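Local coordinates for zinc transport protein ZntB (Vibrio parahaemolyticus RIMD 2210633, PDB 3CK6), which probably carries zinc ions into the cell together with protons, its cytoplasmic domain assembling into a funnel-shaped homopentamer of the CorA metal ion transporter family, at residues A25-P30 / E48-P53; G144-I149 / R213-N218. The protein carries 1 engineered substitution. One frame throughout, in Å; residues are numbered along the deposited sequence.

Contact 1 of 2, residues A25-P30 / E48-P53; sequences AEHIQP and EDNHVP
The extended loop around His-27 passes the C-terminal end of helix 43-49, with the CA atoms of His-27 and Asn-50 6.3 Å apart. Asn-50, the first residue to leave helical geometry, turns its carboxamide onto the backbone of that loop. Asn-50 ND2 donates to Glu-26 O at 3.2 Å, almost perfectly straight and in the planes of both the amide and the accepting carbonyl. Asn-50 OD1 receives Ile-28 N at 2.9 Å, the donor standing above the amide carbonyl plane rather than within it. Asparagine suits the place because one short side chain offers a donor and an acceptor to the two peptide groups on either side of His-27; ND2 also reaches Trp-46 O, so the amide is fixed in rotation. Asn-50 OD1 lies above one face of the His-27 ring, off toward the rim and 3.6 Å from His-27 ND1, with ring and amide planes nearly perpendicular. With CG swung opposite the backbone N (chi1 -169°), His-27 ND1 can give a bond to Ile-28 O at 2.7 Å, on a lone pair and in the ring plane. On the buried side, Ile-28 CG2 packs 3.8 Å from Asn-50 CG, while its side chain also meets Trp-46 and Phe-103. The Asn-50 amide thus ties a helix C-terminus to the loop leading into strand 32-37. That terminus is a Schellman motif, with His-51, at positive phi, as C-prime residue.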
ATOM      1  N   ALA E  25     -31.845 -10.122  35.493  1.00 41.93           N
ATOM      2  CA  ALA E  25     -31.814  -8.942  34.625  1.00 42.25           C
ATOM      3  C   ALA E  25     -32.090  -7.694  35.461  1.00 42.47           C
ATOM      4  O   ALA E  25     -33.257  -7.328  35.705  1.00 43.01           O
ATOM      5  CB  ALA E  25     -32.834  -9.070  33.511  1.00 41.40           C
ATOM      6  N   GLU E  26     -31.014  -7.061  35.919  1.00 42.13           N
ATOM      7  CA  GLU E  26     -31.144  -5.893  36.794  1.00 41.68           C
ATOM      8  C   GLU E  26     -30.540  -4.647  36.123  1.00 40.13           C
ATOM      9  O   GLU E  26     -30.406  -4.594  34.891  1.00 41.19           O
ATOM     10  CB  GLU E  26     -30.514  -6.202  38.160  1.00 42.13           C
ATOM     11  CG  GLU E  26     -31.064  -7.492  38.816  1.00 44.00           C
ATOM     12  CD  GLU E  26     -30.721  -7.649  40.306  1.00 44.08           C
ATOM     13  OE1 GLU E  26     -29.522  -7.529  40.678  1.00 46.39           O
ATOM     14  OE2 GLU E  26     -31.663  -7.915  41.102  1.00 45.92           O
ATOM     15  N   HIS E  27     -30.199  -3.643  36.919  1.00 37.88           N
ATOM     16  CA  HIS E  27     -29.517  -2.463  36.418  1.00 35.57           C
ATOM     17  C   HIS E  27     -28.008  -2.740  36.435  1.00 33.72           C
ATOM     18  O   HIS E  27     -27.483  -3.258  37.421  1.00 31.77           O
ATOM     19  CB  HIS E  27     -29.870  -1.268  37.316  1.00 36.13           C
ATOM     20  CG  HIS E  27     -29.445   0.061  36.772  1.00 37.80           C
ATOM     21  ND1 HIS E  27     -28.131   0.365  36.482  1.00 38.37           N
ATOM     22  CD2 HIS E  27     -30.159   1.183  36.502  1.00 38.65           C
ATOM     23  CE1 HIS E  27     -28.055   1.611  36.043  1.00 39.05           C
ATOM     24  NE2 HIS E  27     -29.272   2.126  36.037  1.00 37.96           N
ATOM     25  N   ILE E  28     -27.314  -2.409  35.346  1.00 32.05           N
ATOM     26  CA  ILE E  28     -25.866  -2.603  35.290  1.00 31.37           C
ATOM     27  C   ILE E  28     -25.110  -1.663  36.263  1.00 30.39           C
ATOM     28  O   ILE E  28     -25.585  -0.560  36.601  1.00 29.46           O
ATOM     29  CB  ILE E  28     -25.290  -2.536  33.840  1.00 31.58           C
ATOM     30  CG1 ILE E  28     -25.209  -1.100  33.341  1.00 33.73           C
ATOM     31  CG2 ILE E  28     -26.120  -3.423  32.868  1.00 31.27           C
ATOM     32  CD1 ILE E  28     -24.271  -0.928  32.164  1.00 37.34           C
ATOM     33  N   GLN E  29     -23.949  -2.126  36.728  1.00 29.35           N
ATOM     34  CA  GLN E  29     -23.147  -1.388  37.696  1.00 29.05           C
ATOM     35  C   GLN E  29     -21.695  -1.304  37.234  1.00 28.45           C
ATOM     36  O   GLN E  29     -21.183  -2.246  36.625  1.00 28.76           O
ATOM     37  CB  GLN E  29     -23.204  -2.052  39.079  1.00 28.75           C
ATOM     38  CG  GLN E  29     -24.597  -2.435  39.585  1.00 29.03           C
ATOM     39  CD  GLN E  29     -25.493  -1.243  39.884  1.00 28.27           C
ATOM     40  OE1 GLN E  29     -26.717  -1.382  39.940  1.00 32.43           O
ATOM     41  NE2 GLN E  29     -24.903  -0.072  40.051  1.00 25.41           N
ATOM     42  N   PRO E  30     -21.037  -0.172  37.504  1.00 28.36           N
ATOM     43  CA  PRO E  30     -19.636  -0.018  37.145  1.00 28.62           C
ATOM     44  C   PRO E  30     -18.773  -1.098  37.805  1.00 28.38           C
ATOM     45  O   PRO E  30     -19.050  -1.489  38.939  1.00 29.01           O
ATOM     46  CB  PRO E  30     -19.286   1.381  37.687  1.00 28.08           C
ATOM     47  CG  PRO E  30     -20.589   2.099  37.731  1.00 29.20           C
ATOM     48  CD  PRO E  30     -21.568   1.050  38.151  1.00 28.75           C
ATOM     49  N   GLU E  48     -31.604  -1.844  26.341  1.00 29.44           N
ATOM     50  CA  GLU E  48     -32.347  -0.591  26.196  1.00 31.02           C
ATOM     51  C   GLU E  48     -32.892  -0.057  27.523  1.00 31.06           C
ATOM     52  O   GLU E  48     -32.825   1.150  27.774  1.00 30.45           O
ATOM     53  CB  GLU E  48     -33.434  -0.712  25.124  1.00 31.02           C
ATOM     54  CG  GLU E  48     -32.814  -0.829  23.729  1.00 32.76           C
ATOM     55  CD  GLU E  48     -33.827  -1.080  22.614  1.00 33.38           C
ATOM     56  OE1 GLU E  48     -33.376  -1.320  21.472  1.00 38.44           O
ATOM     57  OE2 GLU E  48     -35.046  -1.047  22.870  1.00 37.04           O
ATOM     58  N   ASP E  49     -33.390  -0.947  28.383  1.00 31.45           N
ATOM     59  CA  ASP E  49     -33.803  -0.553  29.736  1.00 32.04           C
ATOM     60  C   ASP E  49     -32.656   0.122  30.491  1.00 31.87           C
ATOM     61  O   ASP E  49     -32.883   1.020  31.306  1.00 32.20           O
ATOM     62  CB  ASP E  49     -34.293  -1.771  30.537  1.00 32.44           C
ATOM     63  CG  ASP E  49     -35.746  -2.160  30.224  1.00 34.02           C
ATOM     64  OD1 ASP E  49     -36.491  -1.414  29.531  1.00 33.89           O
ATOM     65  OD2 ASP E  49     -36.143  -3.247  30.689  1.00 35.03           O
ATOM     66  N   ASN E  50     -31.436  -0.313  30.186  1.00 31.75           N
ATOM     67  CA  ASN E  50     -30.210   0.200  30.774  1.00 32.60           C
ATOM     68  C   ASN E  50     -29.625   1.357  29.965  1.00 32.65           C
ATOM     69  O   ASN E  50     -28.467   1.761  30.162  1.00 33.55           O
ATOM     70  CB  ASN E  50     -29.199  -0.946  30.944  1.00 32.09           C
ATOM     71  CG  ASN E  50     -29.390  -1.690  32.254  1.00 32.36           C
ATOM     72  OD1 ASN E  50     -29.043  -1.177  33.312  1.00 31.39           O
ATOM     73  ND2 ASN E  50     -29.949  -2.898  32.190  1.00 31.47           N
ATOM     74  N   HIS E  51     -30.439   1.866  29.040  1.00 32.12           N
ATOM     75  CA  HIS E  51     -30.161   3.106  28.288  1.00 31.81           C
ATOM     76  C   HIS E  51     -29.006   3.026  27.296  1.00 30.73           C
ATOM     77  O   HIS E  51     -28.408   4.051  26.955  1.00 29.95           O
ATOM     78  CB  HIS E  51     -30.000   4.312  29.238  1.00 32.31           C
ATOM     79  CG  HIS E  51     -31.118   4.442  30.216  1.00 32.83           C
ATOM     80  ND1 HIS E  51     -32.424   4.635  29.822  1.00 34.68           N
ATOM     81  CD2 HIS E  51     -31.136   4.368  31.567  1.00 34.22           C
ATOM     82  CE1 HIS E  51     -33.199   4.693  30.891  1.00 34.60           C
ATOM     83  NE2 HIS E  51     -32.442   4.535  31.963  1.00 35.22           N
ATOM     84  N   VAL E  52     -28.711   1.819  26.809  1.00 29.79           N
ATOM     85  CA  VAL E  52     -27.808   1.692  25.667  1.00 29.13           C
ATOM     86  C   VAL E  52     -28.610   2.177  24.455  1.00 29.49           C
ATOM     87  O   VAL E  52     -29.741   1.733  24.263  1.00 29.46           O
ATOM     88  CB  VAL E  52     -27.328   0.233  25.430  1.00 28.83           C
ATOM     89  CG1 VAL E  52     -26.341   0.173  24.247  1.00 27.29           C
ATOM     90  CG2 VAL E  52     -26.693  -0.331  26.715  1.00 28.29           C
ATOM     91  N   PRO E  53     -28.050   3.105  23.656  1.00 29.87           N
ATOM     92  CA  PRO E  53     -28.817   3.593  22.507  1.00 30.49           C
ATOM     93  C   PRO E  53     -29.185   2.490  21.516  1.00 30.90           C
ATOM     94  O   PRO E  53     -28.410   1.553  21.289  1.00 29.99           O
ATOM     95  CB  PRO E  53     -27.883   4.638  21.872  1.00 30.84           C
ATOM     96  CG  PRO E  53     -27.001   5.077  23.025  1.00 29.94           C
ATOM     97  CD  PRO E  53     -26.742   3.782  23.754  1.00 29.82           C
TER

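Contact 2 of 2, residues G144-I149 / R213-N218; sequences GLNGKI and RFAHNN
Asn-146 of helix 134-161 reaches across to Ala-215 and Asn-218, one helical turn apart on helix 209-246; the nearest CA atoms, those of Asn-146 and Asn-218, are 7.1 Å apart. On the Asn-146 side the touching is done by a single atom, ND2. Asn-146 ND2 makes a weak, strongly bent hydrogen bond to Ala-215 O, 3.3 Å away with an N-H...O angle of 128°, and lies 3.7 Å from Asn-218 CB. The acceptor is a helical backbone carbonyl. With CG opposite its own carbonyl carbon (chi1 -76°), the Asn-146 amide extends from its helix toward the other. It crosses the side chain of Asn-218 at about a right angle, their amide planes 88° apart. Both amides give their ND2 to Glu-143 OE1, one turn earlier on helix 134-161; this shared carboxylate oxygen accounts for the polar end of Asn-218 and gives Asn-146 ND2 a second partner. Asparagine is short, and its ND2 carries two N-H groups for the two acceptors; the small Ala-215 probably helps the helices to come near, its CB 4.5 Å from Asn-146 ND2.

The two segments bury 96 Å² together, more than half of it on Asn-146. Asn-146 and Ala-215 are buried, the tight part of the contact, whereas Asn-218 is partly exposed and packs on His-59 of a neighbouring subunit. Beside the contact, Ile-149 packs on Ile-187 of helix 173-199 and Ile-222 of helix 209-246, while Phe-214 stacks on the same His-59 of the neighbouring subunit and Asn-217 bonds to Arg-66 of that subunit. At this level helix 209-246 therefore has helix 134-161 on one flank and meets the next subunit of the pentamer with Phe-214 and Asn-217.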
ATOM      1  N   GLY E 144      -6.630 -14.637  25.347  1.00 28.73           N
ATOM      2  CA  GLY E 144      -7.189 -15.991  25.333  1.00 28.31           C
ATOM      3  C   GLY E 144      -7.580 -16.400  23.914  1.00 28.12           C
ATOM      4  O   GLY E 144      -7.249 -17.494  23.468  1.00 26.91           O
ATOM      5  N   LEU E 145      -8.294 -15.506  23.225  1.00 29.16           N
ATOM      6  CA  LEU E 145      -8.691 -15.690  21.823  1.00 30.03           C
ATOM      7  C   LEU E 145      -7.479 -15.881  20.892  1.00 30.55           C
ATOM      8  O   LEU E 145      -7.492 -16.789  20.052  1.00 30.43           O
ATOM      9  CB  LEU E 145      -9.589 -14.537  21.355  1.00 30.57           C
ATOM     10  CG  LEU E 145     -10.999 -14.424  21.958  1.00 30.24           C
ATOM     11  CD1 LEU E 145     -11.663 -13.120  21.534  1.00 29.95           C
ATOM     12  CD2 LEU E 145     -11.863 -15.618  21.592  1.00 31.16           C
ATOM     13  N   ASN E 146      -6.432 -15.054  21.058  1.00 30.64           N
ATOM     14  CA  ASN E 146      -5.133 -15.255  20.371  1.00 31.09           C
ATOM     15  C   ASN E 146      -4.553 -16.646  20.605  1.00 30.70           C
ATOM     16  O   ASN E 146      -4.193 -17.341  19.646  1.00 30.09           O
ATOM     17  CB  ASN E 146      -4.074 -14.240  20.857  1.00 31.93           C
ATOM     18  CG  ASN E 146      -4.266 -12.851  20.284  1.00 34.20           C
ATOM     19  OD1 ASN E 146      -4.998 -12.678  19.301  1.00 40.47           O
ATOM     20  ND2 ASN E 146      -3.580 -11.839  20.885  1.00 37.93           N
ATOM     21  N   GLY E 147      -4.416 -17.014  21.885  1.00 29.84           N
ATOM     22  CA  GLY E 147      -3.903 -18.325  22.291  1.00 28.73           C
ATOM     23  C   GLY E 147      -4.596 -19.490  21.586  1.00 28.28           C
ATOM     24  O   GLY E 147      -3.941 -20.413  21.095  1.00 27.44           O
ATOM     25  N   LYS E 148      -5.922 -19.462  21.535  1.00 28.15           N
ATOM     26  CA  LYS E 148      -6.655 -20.535  20.833  1.00 27.97           C
ATOM     27  C   LYS E 148      -6.493 -20.524  19.310  1.00 28.49           C
ATOM     28  O   LYS E 148      -6.501 -21.586  18.680  1.00 27.67           O
ATOM     29  CB  LYS E 148      -8.140 -20.551  21.242  1.00 28.13           C
ATOM     30  CG  LYS E 148      -8.367 -20.684  22.762  1.00 28.50           C
ATOM     31  CD  LYS E 148      -7.695 -21.924  23.330  1.00 30.78           C
ATOM     32  CE  LYS E 148      -7.931 -22.040  24.823  1.00 33.15           C
ATOM     33  NZ  LYS E 148      -7.371 -23.315  25.386  1.00 36.17           N
ATOM     34  N   ILE E 149      -6.346 -19.335  18.721  1.00 29.68           N
ATOM     35  CA  ILE E 149      -6.048 -19.238  17.285  1.00 29.94           C
ATOM     36  C   ILE E 149      -4.665 -19.843  17.008  1.00 30.47           C
ATOM     37  O   ILE E 149      -4.506 -20.642  16.067  1.00 30.70           O
ATOM     38  CB  ILE E 149      -6.122 -17.783  16.749  1.00 30.44           C
ATOM     39  CG1 ILE E 149      -7.574 -17.275  16.763  1.00 28.40           C
ATOM     40  CG2 ILE E 149      -5.570 -17.727  15.318  1.00 30.50           C
ATOM     41  CD1 ILE E 149      -7.734 -15.755  16.618  1.00 30.72           C
ATOM     42  N   ARG E 213      -0.001  -3.902  24.371  1.00 31.27           N
ATOM     43  CA  ARG E 213       0.956  -3.954  23.256  1.00 31.51           C
ATOM     44  C   ARG E 213       1.514  -5.339  22.917  1.00 29.96           C
ATOM     45  O   ARG E 213       1.685  -5.635  21.742  1.00 29.00           O
ATOM     46  CB  ARG E 213       2.101  -2.958  23.404  1.00 32.44           C
ATOM     47  CG  ARG E 213       1.798  -1.595  22.801  1.00 37.16           C
ATOM     48  CD  ARG E 213       1.579  -0.587  23.885  1.00 40.69           C
ATOM     49  NE  ARG E 213       1.251   0.749  23.390  1.00 45.18           N
ATOM     50  CZ  ARG E 213       0.438   1.590  24.028  1.00 48.77           C
ATOM     51  NH1 ARG E 213       0.196   2.805  23.532  1.00 50.80           N
ATOM     52  NH2 ARG E 213      -0.152   1.206  25.159  1.00 49.17           N
ATOM     53  N   PHE E 214       1.808  -6.149  23.940  1.00 28.71           N
ATOM     54  CA  PHE E 214       2.117  -7.574  23.758  1.00 27.60           C
ATOM     55  C   PHE E 214       0.972  -8.335  23.056  1.00 26.99           C
ATOM     56  O   PHE E 214       1.221  -9.176  22.189  1.00 26.02           O
ATOM     57  CB  PHE E 214       2.455  -8.243  25.101  1.00 27.55           C
ATOM     58  CG  PHE E 214       3.608  -7.592  25.849  1.00 27.92           C
ATOM     59  CD1 PHE E 214       4.678  -7.032  25.173  1.00 27.52           C
ATOM     60  CD2 PHE E 214       3.616  -7.559  27.240  1.00 28.05           C
ATOM     61  CE1 PHE E 214       5.737  -6.423  25.869  1.00 27.88           C
ATOM     62  CE2 PHE E 214       4.667  -6.955  27.943  1.00 28.79           C
ATOM     63  CZ  PHE E 214       5.721  -6.384  27.252  1.00 28.85           C
ATOM     64  N   ALA E 215      -0.271  -8.051  23.438  1.00 26.05           N
ATOM     65  CA  ALA E 215      -1.441  -8.653  22.765  1.00 26.84           C
ATOM     66  C   ALA E 215      -1.532  -8.236  21.294  1.00 26.29           C
ATOM     67  O   ALA E 215      -1.798  -9.058  20.422  1.00 27.13           O
ATOM     68  CB  ALA E 215      -2.742  -8.336  23.512  1.00 25.97           C
ATOM     69  N   HIS E 216      -1.286  -6.961  21.024  1.00 26.57           N
ATOM     70  CA  HIS E 216      -1.193  -6.480  19.647  1.00 26.55           C
ATOM     71  C   HIS E 216      -0.049  -7.157  18.847  1.00 26.11           C
ATOM     72  O   HIS E 216      -0.232  -7.514  17.685  1.00 24.15           O
ATOM     73  CB  HIS E 216      -1.030  -4.951  19.623  1.00 26.69           C
ATOM     74  CG  HIS E 216      -1.071  -4.378  18.248  1.00 30.47           C
ATOM     75  ND1 HIS E 216      -0.122  -3.502  17.779  1.00 35.57           N
ATOM     76  CD2 HIS E 216      -1.928  -4.593  17.217  1.00 33.83           C
ATOM     77  CE1 HIS E 216      -0.394  -3.193  16.521  1.00 36.10           C
ATOM     78  NE2 HIS E 216      -1.487  -3.836  16.160  1.00 34.90           N
ATOM     79  N   ASN E 217       1.126  -7.287  19.472  1.00 25.21           N
ATOM     80  CA  ASN E 217       2.253  -7.983  18.849  1.00 26.18           C
ATOM     81  C   ASN E 217       1.886  -9.441  18.533  1.00 25.68           C
ATOM     82  O   ASN E 217       2.222  -9.958  17.460  1.00 24.90           O
ATOM     83  CB  ASN E 217       3.505  -7.928  19.709  1.00 26.40           C
ATOM     84  CG  ASN E 217       4.770  -8.264  18.910  1.00 28.19           C
ATOM     85  OD1 ASN E 217       4.989  -7.719  17.830  1.00 26.69           O
ATOM     86  ND2 ASN E 217       5.602  -9.154  19.445  1.00 28.56           N
ATOM     87  N   ASN E 218       1.197 -10.098  19.463  1.00 25.95           N
ATOM     88  CA  ASN E 218       0.721 -11.471  19.207  1.00 26.07           C
ATOM     89  C   ASN E 218      -0.232 -11.625  18.022  1.00 26.32           C
ATOM     90  O   ASN E 218      -0.098 -12.579  17.250  1.00 25.21           O
ATOM     91  CB  ASN E 218       0.124 -12.099  20.472  1.00 26.47           C
ATOM     92  CG  ASN E 218       1.195 -12.434  21.506  1.00 27.77           C
ATOM     93  OD1 ASN E 218       2.341 -12.641  21.147  1.00 29.10           O
ATOM     94  ND2 ASN E 218       0.832 -12.441  22.792  1.00 29.70           N
TER

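How the contacts relate
The two contacts lie in different parts of the elongated chain, their centres about 30 Å apart and their nearest atoms about 20 Å apart, and they do not touch. They follow one another in sequence: 25-30 with 48-53 is complete before 144-149 begins. The centre of contact 1 is about 24 Å, and that of contact 2 about 9 Å, from the centre of the chain; the first joins a loop to a helix end at the periphery, the second two long helices. In each an asparagine amide reaches a backbone carbonyl. Another subunit touches contact 2 but not contact 1.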